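Side-chain contacts in inactivation-no-after-potential D protein (Drosophila melanogaster, PDB 5F67), which binds the tail of the TRP channel through its third PDZ domain and probably acts as a scaffold in Drosophila: residues A[15-20]-A[73-78]; A[19-24]-A[80-85]; A[33-38]-A[91-96]; A[45-50]-A[103-108]. All coordinates share one frame; numbering follows the deposited sequence.

The four contacts tie the first half of the chain to the second: all first segments (15 to 50) precede all second ones (73 to 108), and most pairs of contacts alternate along the sequence. Interactions 1 and 2 start from the same helix, 17-20, with centres about 5 Å apart; the centre of interaction 4 is about 8 Å from that of interaction 2 and about 12 Å from that of interaction 1. Interactions 1 and 4 share the four-stranded antiparallel sheet through neighbouring strands 72-76 and 99-105. Interaction 3, about 18 to 20 Å from the others between centres, lies across the chain's centre, where the peptide binds. One end of the PDZ domain thus holds ligand, the other the N-terminal helix.

Interaction 1. Residues A[15-20]-A[73-78]; sequences KFIFDQ and LLAVNQ
Ile17 meets Leu74 and Ala75 where the short helix 17-20 docks on strand 72-76 of the PDZ domain. The strand carries a classic beta bulge at this point: Leu74 and Ala75 both face Ile103 of strand 99-105 and both bond to its backbone. All three touching residues are buried, and Ile17 gives up most of the surface, 68 Å² against 39 Å² for Leu74 and 15 Å² for Ala75.

Ile17 works as a two-pronged wedge. Its CG2 branch, placed opposite the backbone N by a chi1 of -66°, rests on Leu74, 3.7 Å from CD1 of that residue. The longer branch runs out from CG1 with chi2 at 169°, and this extended shape carries CD1 to the bulge itself, 3.9 Å from Ala75 CB. The two side chains of Ile17 and Leu74 meet at a slant, not side by side. The side chains meet through carbon atoms, so van der Waals fit sets their spacing.

The helix that presents Ile17 is short but well knit: Phe16 O accepts from Asp19 N and from Gln20 N, at 3.0 Å and 3.2 Å. Ile17 CG1 also lies over one face of the preceding Phe16 ring, toward its rim. Val80 of strand 79-80 touches Ile17 as well, while Phe18 reaches Ile103, which places the helix over the sheet. The closest approach of all puts Ile17 CD1 3.6 Å from Leu74 O, a carbonyl oxygen already engaged with the backbone of Thr81.

Interaction 2. Residues A[19-24]-A[80-85]; sequences DQFPKA and VTLESN
Leu82, in the type I turn Thr81 to Ser84, meets Phe21, which opens the type I turn to Ala24. The contact joins the segment after the N-terminal helix 17-20 to the loop between strand 79-80 and helix 86-95 of the PDZ domain. Followed outward, Leu82 CB does not touch the opposite segment. A chi1 of -97°, well off a staggered value, swings CG to 4.1 Å from Phe21 CE2, and the two methyls then divide the work. CD2 makes the tighter approach, 3.5 Å from Phe21 CE2 and 3.7 Å from Phe21 CZ, coming at the ring obliquely. CD1 instead lies in the ring plane at the edge, 3.8 Å from Phe21 CE2. The two side chains run past each other in opposing directions.

The aromatic ring is fixed from a second direction by its own neighbour: Gln20 CG stands 3.5 Å above one face of the Phe21 ring, toward the rim. Gln20 is extended, with CG opposite its backbone N, and runs along this side of the pair. Phe21 also touches Leu74, Leu105 and Val47, and Leu82 touches Leu74 and Phe16. The one polar atom near Leu82, Gln20 OE1, lies 4.1 Å from CD1 without bonding it; the rest is carbon on carbon, so the contact rests on dispersion and on shedding water.

Interaction 3. Residues A[33-38]-A[91-96]; sequences GFLGIM and GLLKRA
Leu93 puts one methyl against Leu35 and the other against Ile37, crossing each of them at about a right angle. Its CD2 lies 4.0 Å from Leu35 CD1, and its CD1 lies 4.1 Å from Ile37 CD1. One side chain of helix 86-95 is therefore crossed by two from the opposite segment, a terminal methyl against a terminal methyl each time. Leu93 has more surface buried than either partner alone, 54 Å² against 32 Å² for Leu35 and 25 Å² for Ile37.

Ile37 reaches this place with CG1 between the backbone N and the carbonyl carbon, chi1 58°, and chi2 near 171° stretches CD1 toward the helix. Leu35 has CG beside its own backbone N instead.

The sequence Gly-Phe-Leu-Gly fits the carboxylate-binding loop of PDZ domains, and backbone groups of Leu35, Gly36 and Ile37 do hydrogen-bond to the bound peptide. Leu93 packs on an apolar side chain of that peptide, so the same leucine serves the core and the ligand groove. Beneath lie Met102 of strand 99-105, which touches Ile37 and Leu93, and strand 72-76, whose Leu73 and Val76 reach Leu93; Ile37 also packs on Ile53 and Leu56 of strand 50-56.

Interaction 4. Residues A[45-50]-A[103-108]; sequences AEVGSG and ILLTLK
The loop linking strands 37-44 and 50-56 of the PDZ domain folds over the end of strand 99-105, with Val47 resting on Leu105 and Leu107. Val47 belongs to a classic beta bulge, as it and Gly48 both face His44.

One methyl does all the touching. Val47 CG2 lies 4.0 Å from Leu107 CD2 and 4.2 Å from Leu105 CD2, and these two leucine methyls are themselves 3.8 Å apart, so the three carbons form a nearly equilateral triangle. The approaches differ, however: Val47 and Leu105 reach toward each other tip to tip, whereas Leu107 comes in at a slant. In Leu105 CG stands opposite the backbone N, chi1 175°, which sends its CD2 to the same methyl that Leu107 CD2 reaches. Val47 pays for its position with a chi1 of 125°, midway between staggered values.

Burial falls mostly on Val47 and Leu107, at 41 Å² and 39 Å², and just 16 Å² on Leu105, which is already packed against Leu74 and Phe21. Val47 also touches Met72 and Phe21, and Leu107 touches His44, so the cluster extends to both sheets. At Ser49 the chain turns a corner before strand 50-56. The contact forms a small apolar closure at one end of the PDZ beta sandwich, where the loop between its second and third strands meets the end of the last strand and the tail that follows it.

Interaction 1. Residues A[15-20]-A[73-78]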
loop_
_atom_site.group_PDB
_atom_site.type_symbol
_atom_site.label_atom_id
_atom_site.label_comp_id
_atom_site.label_asym_id
_atom_site.label_seq_id
_atom_site.Cartn_x
_atom_site.Cartn_y
_atom_site.Cartn_z
ATOM N N LYS A 15 2.878 13.158 10.194
ATOM C CA LYS A 15 3.661 14.210 9.540
ATOM C C LYS A 15 5.176 13.997 9.674
ATOM O O LYS A 15 5.931 14.364 8.775
ATOM C CB LYS A 15 3.250 15.616 10.023
ATOM C CG LYS A 15 3.959 16.780 9.288
ATOM C CD LYS A 15 3.387 18.142 9.659
ATOM C CE LYS A 15 1.976 18.339 9.087
ATOM N NZ LYS A 15 1.942 18.362 7.582
ATOM N N PHE A 16 5.613 13.391 10.776
ATOM C CA PHE A 16 7.042 13.184 10.993
ATOM C C PHE A 16 7.664 12.319 9.897
ATOM O O PHE A 16 8.869 12.392 9.656
ATOM C CB PHE A 16 7.314 12.554 12.371
ATOM C CG PHE A 16 7.058 11.076 12.427
ATOM C CD1 PHE A 16 8.094 10.168 12.226
ATOM C CD2 PHE A 16 5.779 10.588 12.677
ATOM C CE1 PHE A 16 7.859 8.797 12.265
ATOM C CE2 PHE A 16 5.541 9.217 12.724
ATOM C CZ PHE A 16 6.582 8.325 12.518
ATOM N N ILE A 17 6.845 11.489 9.253
ATOM C CA ILE A 17 7.337 10.604 8.208
ATOM C C ILE A 17 8.039 11.370 7.088
ATOM O O ILE A 17 9.017 10.878 6.510
ATOM C CB ILE A 17 6.191 9.729 7.655
ATOM C CG1 ILE A 17 5.695 8.782 8.757
ATOM C CG2 ILE A 17 6.636 8.948 6.421
ATOM C CD1 ILE A 17 4.395 8.044 8.425
ATOM N N PHE A 18 7.573 12.582 6.797
ATOM C CA PHE A 18 8.150 13.352 5.695
ATOM C C PHE A 18 9.468 14.022 6.062
ATOM O O PHE A 18 10.114 14.631 5.205
ATOM C CB PHE A 18 7.129 14.361 5.141
ATOM C CG PHE A 18 5.911 13.698 4.583
ATOM C CD1 PHE A 18 5.967 13.047 3.347
ATOM C CD2 PHE A 18 4.728 13.654 5.317
ATOM C CE1 PHE A 18 4.836 12.387 2.837
ATOM C CE2 PHE A 18 3.599 12.991 4.818
ATOM C CZ PHE A 18 3.654 12.360 3.573
ATOM N N ASP A 19 9.867 13.921 7.327
ATOM C CA ASP A 19 11.200 14.394 7.719
ATOM C C ASP A 19 12.163 13.213 7.713
ATOM O O ASP A 19 13.348 13.366 7.427
ATOM C CB ASP A 19 11.185 15.055 9.105
ATOM C CG ASP A 19 10.774 16.509 9.047
ATOM O OD1 ASP A 19 10.246 16.926 7.991
ATOM O OD2 ASP A 19 10.975 17.244 10.050
ATOM N N GLN A 20 11.649 12.033 8.033
ATOM C CA GLN A 20 12.465 10.819 7.992
ATOM C C GLN A 20 12.623 10.315 6.556
ATOM O O GLN A 20 13.683 9.794 6.180
ATOM C CB GLN A 20 11.828 9.730 8.857
ATOM C CG GLN A 20 12.727 8.521 9.041
ATOM C CD GLN A 20 12.281 7.621 10.177
ATOM O OE1 GLN A 20 11.460 8.010 11.013
ATOM N NE2 GLN A 20 12.836 6.415 10.223
ATOM N N LEU A 73 5.269 1.051 2.232
ATOM C CA LEU A 73 4.040 1.581 2.816
ATOM C C LEU A 73 4.334 2.104 4.217
ATOM O O LEU A 73 4.694 1.326 5.120
ATOM C CB LEU A 73 2.968 0.478 2.872
ATOM C CG LEU A 73 1.663 0.888 3.551
ATOM C CD1 LEU A 73 0.950 1.983 2.764
ATOM C CD2 LEU A 73 0.751 -0.329 3.730
ATOM N N LEU A 74 4.199 3.419 4.394
ATOM C CA LEU A 74 4.637 4.072 5.626
ATOM C C LEU A 74 3.485 4.453 6.564
ATOM O O LEU A 74 3.682 4.558 7.775
ATOM C CB LEU A 74 5.479 5.304 5.288
ATOM C CG LEU A 74 6.698 4.985 4.414
ATOM C CD1 LEU A 74 7.357 6.268 3.919
ATOM C CD2 LEU A 74 7.697 4.165 5.193
ATOM N N ALA A 75 2.293 4.657 6.016
ATOM C CA ALA A 75 1.107 4.884 6.849
ATOM C C ALA A 75 -0.173 4.523 6.118
ATOM O O ALA A 75 -0.237 4.599 4.890
ATOM C CB ALA A 75 1.046 6.333 7.309
ATOM N N VAL A 76 -1.188 4.138 6.886
ATOM C CA VAL A 76 -2.537 3.924 6.362
ATOM C C VAL A 76 -3.452 4.826 7.174
ATOM O O VAL A 76 -3.608 4.614 8.382
ATOM C CB VAL A 76 -2.973 2.469 6.537
ATOM C CG1 VAL A 76 -4.421 2.279 6.041
ATOM C CG2 VAL A 76 -2.024 1.550 5.780
ATOM N N ASN A 77 -4.056 5.819 6.518
ATOM C CA ASN A 77 -4.786 6.867 7.233
ATOM C C ASN A 77 -3.896 7.427 8.338
ATOM O O ASN A 77 -2.751 7.780 8.062
ATOM C CB ASN A 77 -6.148 6.378 7.748
ATOM C CG ASN A 77 -7.136 6.120 6.618
ATOM O OD1 ASN A 77 -7.087 6.776 5.575
ATOM N ND2 ASN A 77 -8.034 5.159 6.813
ATOM N N GLN A 78 -4.381 7.484 9.576
ATOM C CA GLN A 78 -3.554 8.043 10.653
ATOM C C GLN A 78 -2.713 7.001 11.394
ATOM O O GLN A 78 -2.060 7.322 12.388
ATOM C CB GLN A 78 -4.413 8.838 11.643
ATOM C CG GLN A 78 -4.739 10.256 11.179
ATOM C CD GLN A 78 -3.526 11.179 11.233
ATOM O OE1 GLN A 78 -3.056 11.549 12.315
ATOM N NE2 GLN A 78 -3.009 11.546 10.064
#

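Interaction 2. Residues A[19-24]-A[80-85]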
loop_
_atom_site.group_PDB
_atom_site.type_symbol
_atom_site.label_atom_id
_atom_site.label_comp_id
_atom_site.label_asym_id
_atom_site.label_seq_id
_atom_site.Cartn_x
_atom_site.Cartn_y
_atom_site.Cartn_z
ATOM N N ASP A 19 9.867 13.921 7.327
ATOM C CA ASP A 19 11.200 14.394 7.719
ATOM C C ASP A 19 12.163 13.213 7.713
ATOM O O ASP A 19 13.348 13.366 7.427
ATOM C CB ASP A 19 11.185 15.055 9.105
ATOM C CG ASP A 19 10.774 16.509 9.047
ATOM O OD1 ASP A 19 10.246 16.926 7.991
ATOM O OD2 ASP A 19 10.975 17.244 10.050
ATOM N N GLN A 20 11.649 12.033 8.033
ATOM C CA GLN A 20 12.465 10.819 7.992
ATOM C C GLN A 20 12.623 10.315 6.556
ATOM O O GLN A 20 13.683 9.794 6.180
ATOM C CB GLN A 20 11.828 9.730 8.857
ATOM C CG GLN A 20 12.727 8.521 9.041
ATOM C CD GLN A 20 12.281 7.621 10.177
ATOM O OE1 GLN A 20 11.460 8.010 11.013
ATOM N NE2 GLN A 20 12.836 6.415 10.223
ATOM N N PHE A 21 11.564 10.459 5.761
ATOM C CA PHE A 21 11.577 10.037 4.359
ATOM C C PHE A 21 11.049 11.183 3.490
ATOM O O PHE A 21 9.883 11.185 3.095
ATOM C CB PHE A 21 10.700 8.792 4.161
ATOM C CG PHE A 21 11.052 7.641 5.072
ATOM C CD1 PHE A 21 12.074 6.755 4.737
ATOM C CD2 PHE A 21 10.356 7.445 6.258
ATOM C CE1 PHE A 21 12.402 5.699 5.574
ATOM C CE2 PHE A 21 10.673 6.388 7.102
ATOM C CZ PHE A 21 11.695 5.510 6.759
ATOM N N PRO A 22 11.907 12.169 3.193
ATOM C CA PRO A 22 11.384 13.377 2.547
ATOM C C PRO A 22 10.892 13.173 1.117
ATOM O O PRO A 22 10.222 14.064 0.579
ATOM C CB PRO A 22 12.570 14.356 2.582
ATOM C CG PRO A 22 13.771 13.543 2.941
ATOM C CD PRO A 22 13.280 12.352 3.701
ATOM N N LYS A 23 11.186 12.025 0.516
ATOM C CA LYS A 23 10.678 11.741 -0.833
ATOM C C LYS A 23 9.370 10.953 -0.824
ATOM O O LYS A 23 8.840 10.602 -1.889
ATOM C CB LYS A 23 11.736 11.013 -1.675
ATOM C CG LYS A 23 13.001 11.837 -1.898
ATOM C CD LYS A 23 12.669 13.206 -2.491
ATOM N N ALA A 24 8.828 10.701 0.369
ATOM C CA ALA A 24 7.551 9.989 0.470
ATOM C C ALA A 24 6.424 10.875 -0.061
ATOM O O ALA A 24 6.573 12.103 -0.140
ATOM C CB ALA A 24 7.266 9.579 1.914
ATOM N N VAL A 80 0.515 4.805 11.572
ATOM C CA VAL A 80 1.865 4.656 11.030
ATOM C C VAL A 80 2.213 3.173 10.880
ATOM O O VAL A 80 1.989 2.384 11.803
ATOM C CB VAL A 80 2.896 5.346 11.943
ATOM C CG1 VAL A 80 4.317 5.029 11.492
ATOM C CG2 VAL A 80 2.654 6.857 11.956
ATOM N N THR A 81 2.740 2.783 9.718
ATOM C CA THR A 81 3.051 1.370 9.469
ATOM C C THR A 81 4.547 1.095 9.369
ATOM O O THR A 81 4.961 0.004 8.977
ATOM C CB THR A 81 2.356 0.837 8.202
ATOM O OG1 THR A 81 2.656 1.700 7.097
ATOM C CG2 THR A 81 0.837 0.790 8.405
ATOM N N LEU A 82 5.346 2.081 9.755
ATOM C CA LEU A 82 6.795 1.939 9.760
ATOM C C LEU A 82 7.255 0.754 10.589
ATOM O O LEU A 82 8.215 0.071 10.228
ATOM C CB LEU A 82 7.442 3.209 10.311
ATOM C CG LEU A 82 7.931 4.202 9.269
ATOM C CD1 LEU A 82 8.373 5.489 9.949
ATOM C CD2 LEU A 82 9.082 3.562 8.491
ATOM N N GLU A 83 6.562 0.501 11.698
ATOM C CA GLU A 83 6.948 -0.599 12.579
ATOM C C GLU A 83 5.920 -1.732 12.618
ATOM O O GLU A 83 5.994 -2.607 13.485
ATOM C CB GLU A 83 7.202 -0.072 13.996
ATOM C CG GLU A 83 8.212 1.082 14.076
ATOM C CD GLU A 83 9.644 0.645 13.792
ATOM O OE1 GLU A 83 9.941 -0.566 13.888
ATOM O OE2 GLU A 83 10.481 1.520 13.482
ATOM N N SER A 84 4.978 -1.728 11.677
ATOM C CA SER A 84 3.918 -2.740 11.662
ATOM C C SER A 84 4.428 -4.081 11.157
ATOM O O SER A 84 5.263 -4.130 10.245
ATOM C CB SER A 84 2.763 -2.291 10.770
ATOM O OG SER A 84 2.181 -1.105 11.282
ATOM N N ASN A 85 3.926 -5.163 11.744
ATOM C CA ASN A 85 4.169 -6.485 11.180
ATOM C C ASN A 85 3.138 -6.766 10.087
ATOM O O ASN A 85 2.275 -5.922 9.808
ATOM C CB ASN A 85 4.174 -7.571 12.266
ATOM C CG ASN A 85 2.832 -7.719 12.982
ATOM O OD1 ASN A 85 1.766 -7.485 12.409
ATOM N ND2 ASN A 85 2.886 -8.165 14.241
#

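Interaction 3. Residues A[33-38]-A[91-96]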
loop_
_atom_site.group_PDB
_atom_site.type_symbol
_atom_site.label_atom_id
_atom_site.label_comp_id
_atom_site.label_asym_id
_atom_site.label_seq_id
_atom_site.Cartn_x
_atom_site.Cartn_y
_atom_site.Cartn_z
ATOM N N GLY A 33 -14.630 -2.345 -3.391
ATOM C CA GLY A 33 -14.369 -3.776 -3.368
ATOM C C GLY A 33 -13.004 -4.035 -2.746
ATOM O O GLY A 33 -12.869 -4.799 -1.784
ATOM N N PHE A 34 -11.990 -3.373 -3.293
ATOM C CA PHE A 34 -10.619 -3.541 -2.848
ATOM C C PHE A 34 -9.903 -2.259 -3.247
ATOM O O PHE A 34 -10.442 -1.467 -4.054
ATOM C CB PHE A 34 -9.998 -4.723 -3.595
ATOM C CG PHE A 34 -10.371 -4.745 -5.049
ATOM C CD1 PHE A 34 -9.751 -3.890 -5.960
ATOM C CD2 PHE A 34 -11.387 -5.587 -5.502
ATOM C CE1 PHE A 34 -10.125 -3.870 -7.304
ATOM C CE2 PHE A 34 -11.768 -5.574 -6.841
ATOM C CZ PHE A 34 -11.133 -4.709 -7.744
ATOM N N LEU A 35 -8.703 -2.051 -2.709
ATOM C CA LEU A 35 -7.854 -0.953 -3.159
ATOM C C LEU A 35 -7.153 -1.360 -4.451
ATOM O O LEU A 35 -7.082 -0.584 -5.417
ATOM C CB LEU A 35 -6.812 -0.596 -2.092
ATOM C CG LEU A 35 -7.395 -0.113 -0.762
ATOM C CD1 LEU A 35 -6.312 -0.119 0.325
ATOM C CD2 LEU A 35 -7.994 1.283 -0.928
ATOM N N GLY A 36 -6.655 -2.596 -4.471
ATOM C CA GLY A 36 -6.001 -3.133 -5.647
ATOM C C GLY A 36 -4.546 -3.467 -5.393
ATOM O O GLY A 36 -3.746 -3.467 -6.325
ATOM N N ILE A 37 -4.189 -3.755 -4.140
ATOM C CA ILE A 37 -2.793 -4.056 -3.820
ATOM C C ILE A 37 -2.645 -5.334 -3.014
ATOM O O ILE A 37 -3.607 -5.825 -2.417
ATOM C CB ILE A 37 -2.132 -2.932 -2.971
ATOM C CG1 ILE A 37 -2.921 -2.706 -1.668
ATOM C CG2 ILE A 37 -2.008 -1.629 -3.762
ATOM C CD1 ILE A 37 -2.206 -1.761 -0.669
ATOM N N MET A 38 -1.423 -5.867 -3.011
ATOM C CA MET A 38 -1.004 -6.855 -2.022
ATOM C C MET A 38 0.278 -6.337 -1.401
ATOM O O MET A 38 0.973 -5.503 -2.000
ATOM C CB MET A 38 -0.764 -8.221 -2.672
ATOM C CG MET A 38 -2.036 -8.868 -3.150
ATOM S SD MET A 38 -1.681 -10.294 -4.163
ATOM C CE MET A 38 -3.358 -10.713 -4.616
ATOM N N GLY A 91 -4.226 -5.918 8.360
ATOM C CA GLY A 91 -5.429 -5.625 9.124
ATOM C C GLY A 91 -5.894 -4.190 8.917
ATOM O O GLY A 91 -7.082 -3.934 8.734
ATOM N N LEU A 92 -4.954 -3.246 8.938
ATOM C CA LEU A 92 -5.296 -1.846 8.725
ATOM C C LEU A 92 -5.869 -1.650 7.330
ATOM O O LEU A 92 -6.859 -0.942 7.152
ATOM C CB LEU A 92 -4.057 -0.962 8.912
ATOM C CG LEU A 92 -3.520 -0.839 10.345
ATOM C CD1 LEU A 92 -2.117 -0.230 10.341
ATOM C CD2 LEU A 92 -4.451 0.011 11.196
ATOM N N LEU A 93 -5.253 -2.279 6.335
ATOM C CA LEU A 93 -5.717 -2.113 4.955
ATOM C C LEU A 93 -7.098 -2.722 4.752
ATOM O O LEU A 93 -7.951 -2.133 4.081
ATOM C CB LEU A 93 -4.705 -2.707 3.968
ATOM C CG LEU A 93 -3.384 -1.946 3.913
ATOM C CD1 LEU A 93 -2.324 -2.822 3.264
ATOM C CD2 LEU A 93 -3.581 -0.622 3.157
ATOM N N LYS A 94 -7.336 -3.883 5.358
ATOM C CA LYS A 94 -8.630 -4.547 5.225
ATOM C C LYS A 94 -9.758 -3.790 5.912
ATOM O O LYS A 94 -10.865 -3.726 5.386
ATOM C CB LYS A 94 -8.553 -5.974 5.768
ATOM C CG LYS A 94 -7.641 -6.868 4.957
ATOM C CD LYS A 94 -7.358 -8.173 5.696
ATOM C CE LYS A 94 -8.485 -9.175 5.519
ATOM N NZ LYS A 94 -8.207 -10.132 4.413
ATOM N N ARG A 95 -9.477 -3.200 7.072
ATOM C CA ARG A 95 -10.527 -2.518 7.842
ATOM C C ARG A 95 -10.904 -1.141 7.307
ATOM O O ARG A 95 -12.022 -0.677 7.525
ATOM C CB ARG A 95 -10.130 -2.390 9.313
ATOM C CG ARG A 95 -10.076 -3.730 10.031
ATOM C CD ARG A 95 -10.020 -3.555 11.540
ATOM N NE ARG A 95 -8.831 -2.816 11.946
ATOM C CZ ARG A 95 -7.645 -3.377 12.159
ATOM N NH1 ARG A 95 -7.491 -4.689 12.005
ATOM N NH2 ARG A 95 -6.616 -2.629 12.528
ATOM N N ALA A 96 -9.971 -0.487 6.625
ATOM C CA ALA A 96 -10.194 0.867 6.122
ATOM C C ALA A 96 -11.305 0.886 5.082
ATOM O O ALA A 96 -11.385 -0.010 4.239
ATOM C CB ALA A 96 -8.898 1.432 5.535
#

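Interaction 4. Residues A[45-50]-A[103-108]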
loop_
_atom_site.group_PDB
_atom_site.type_symbol
_atom_site.label_atom_id
_atom_site.label_comp_id
_atom_site.label_asym_id
_atom_site.label_seq_id
_atom_site.Cartn_x
_atom_site.Cartn_y
_atom_site.Cartn_z
ATOM N N ALA A 45 17.660 -2.508 0.728
ATOM C CA ALA A 45 19.011 -2.129 1.140
ATOM C C ALA A 45 19.089 -0.722 1.730
ATOM O O ALA A 45 19.890 -0.459 2.629
ATOM C CB ALA A 45 19.975 -2.263 -0.042
ATOM N N GLU A 46 18.254 0.179 1.224
ATOM C CA GLU A 46 18.377 1.597 1.553
ATOM C C GLU A 46 17.604 2.015 2.796
ATOM O O GLU A 46 17.856 3.076 3.356
ATOM C CB GLU A 46 17.928 2.456 0.369
ATOM N N VAL A 47 16.673 1.187 3.243
ATOM C CA VAL A 47 15.725 1.647 4.240
ATOM C C VAL A 47 15.480 0.603 5.349
ATOM O O VAL A 47 14.933 0.917 6.417
ATOM C CB VAL A 47 14.454 1.990 3.456
ATOM C CG1 VAL A 47 13.255 1.294 3.956
ATOM C CG2 VAL A 47 14.338 3.469 3.080
ATOM N N GLY A 48 15.890 -0.637 5.094
ATOM C CA GLY A 48 15.714 -1.701 6.070
ATOM C C GLY A 48 14.419 -2.474 5.876
ATOM O O GLY A 48 13.875 -2.510 4.766
ATOM N N SER A 49 13.934 -3.097 6.952
ATOM C CA SER A 49 12.729 -3.927 6.900
ATOM C C SER A 49 11.462 -3.095 7.037
ATOM O O SER A 49 11.480 -1.998 7.603
ATOM C CB SER A 49 12.758 -4.995 7.994
ATOM O OG SER A 49 13.763 -5.957 7.723
ATOM N N GLY A 50 10.366 -3.629 6.516
ATOM C CA GLY A 50 9.075 -2.982 6.630
ATOM C C GLY A 50 8.080 -3.586 5.666
ATOM O O GLY A 50 8.288 -4.699 5.171
ATOM N N ILE A 103 0.670 6.637 2.750
ATOM C CA ILE A 103 1.923 7.326 2.512
ATOM C C ILE A 103 2.858 6.277 1.964
ATOM O O ILE A 103 3.063 5.223 2.581
ATOM C CB ILE A 103 2.521 7.916 3.798
ATOM C CG1 ILE A 103 1.599 9.019 4.336
ATOM C CG2 ILE A 103 3.891 8.509 3.509
ATOM C CD1 ILE A 103 2.077 9.634 5.638
ATOM N N LEU A 104 3.411 6.564 0.792
ATOM C CA LEU A 104 4.221 5.596 0.064
ATOM C C LEU A 104 5.573 6.184 -0.287
ATOM O O LEU A 104 5.691 7.378 -0.530
ATOM C CB LEU A 104 3.509 5.204 -1.233
ATOM C CG LEU A 104 2.194 4.432 -1.105
ATOM C CD1 LEU A 104 1.471 4.391 -2.454
ATOM C CD2 LEU A 104 2.435 3.019 -0.569
ATOM N N LEU A 105 6.590 5.333 -0.352
ATOM C CA LEU A 105 7.922 5.780 -0.755
ATOM C C LEU A 105 8.417 4.911 -1.904
ATOM O O LEU A 105 8.577 3.691 -1.754
ATOM C CB LEU A 105 8.902 5.688 0.420
ATOM C CG LEU A 105 10.366 6.014 0.096
ATOM C CD1 LEU A 105 10.547 7.490 -0.265
ATOM C CD2 LEU A 105 11.252 5.655 1.269
ATOM N N THR A 106 8.635 5.525 -3.061
ATOM C CA THR A 106 9.184 4.793 -4.199
ATOM C C THR A 106 10.693 4.878 -4.100
ATOM O O THR A 106 11.250 5.973 -3.962
ATOM C CB THR A 106 8.712 5.388 -5.550
ATOM O OG1 THR A 106 7.294 5.241 -5.667
ATOM C CG2 THR A 106 9.367 4.663 -6.719
ATOM N N LEU A 107 11.357 3.729 -4.146
ATOM C CA LEU A 107 12.804 3.687 -3.960
ATOM C C LEU A 107 13.516 3.583 -5.310
ATOM O O LEU A 107 13.103 2.817 -6.189
ATOM C CB LEU A 107 13.176 2.534 -3.020
ATOM C CG LEU A 107 12.637 2.792 -1.608
ATOM C CD1 LEU A 107 12.285 1.513 -0.876
ATOM C CD2 LEU A 107 13.631 3.578 -0.809
ATOM N N LYS A 108 14.568 4.374 -5.485
ATOM C CA LYS A 108 15.173 4.514 -6.802
ATOM C C LYS A 108 16.598 5.040 -6.708
ATOM O O LYS A 108 17.307 5.121 -7.711
ATOM C CB LYS A 108 14.326 5.451 -7.668
#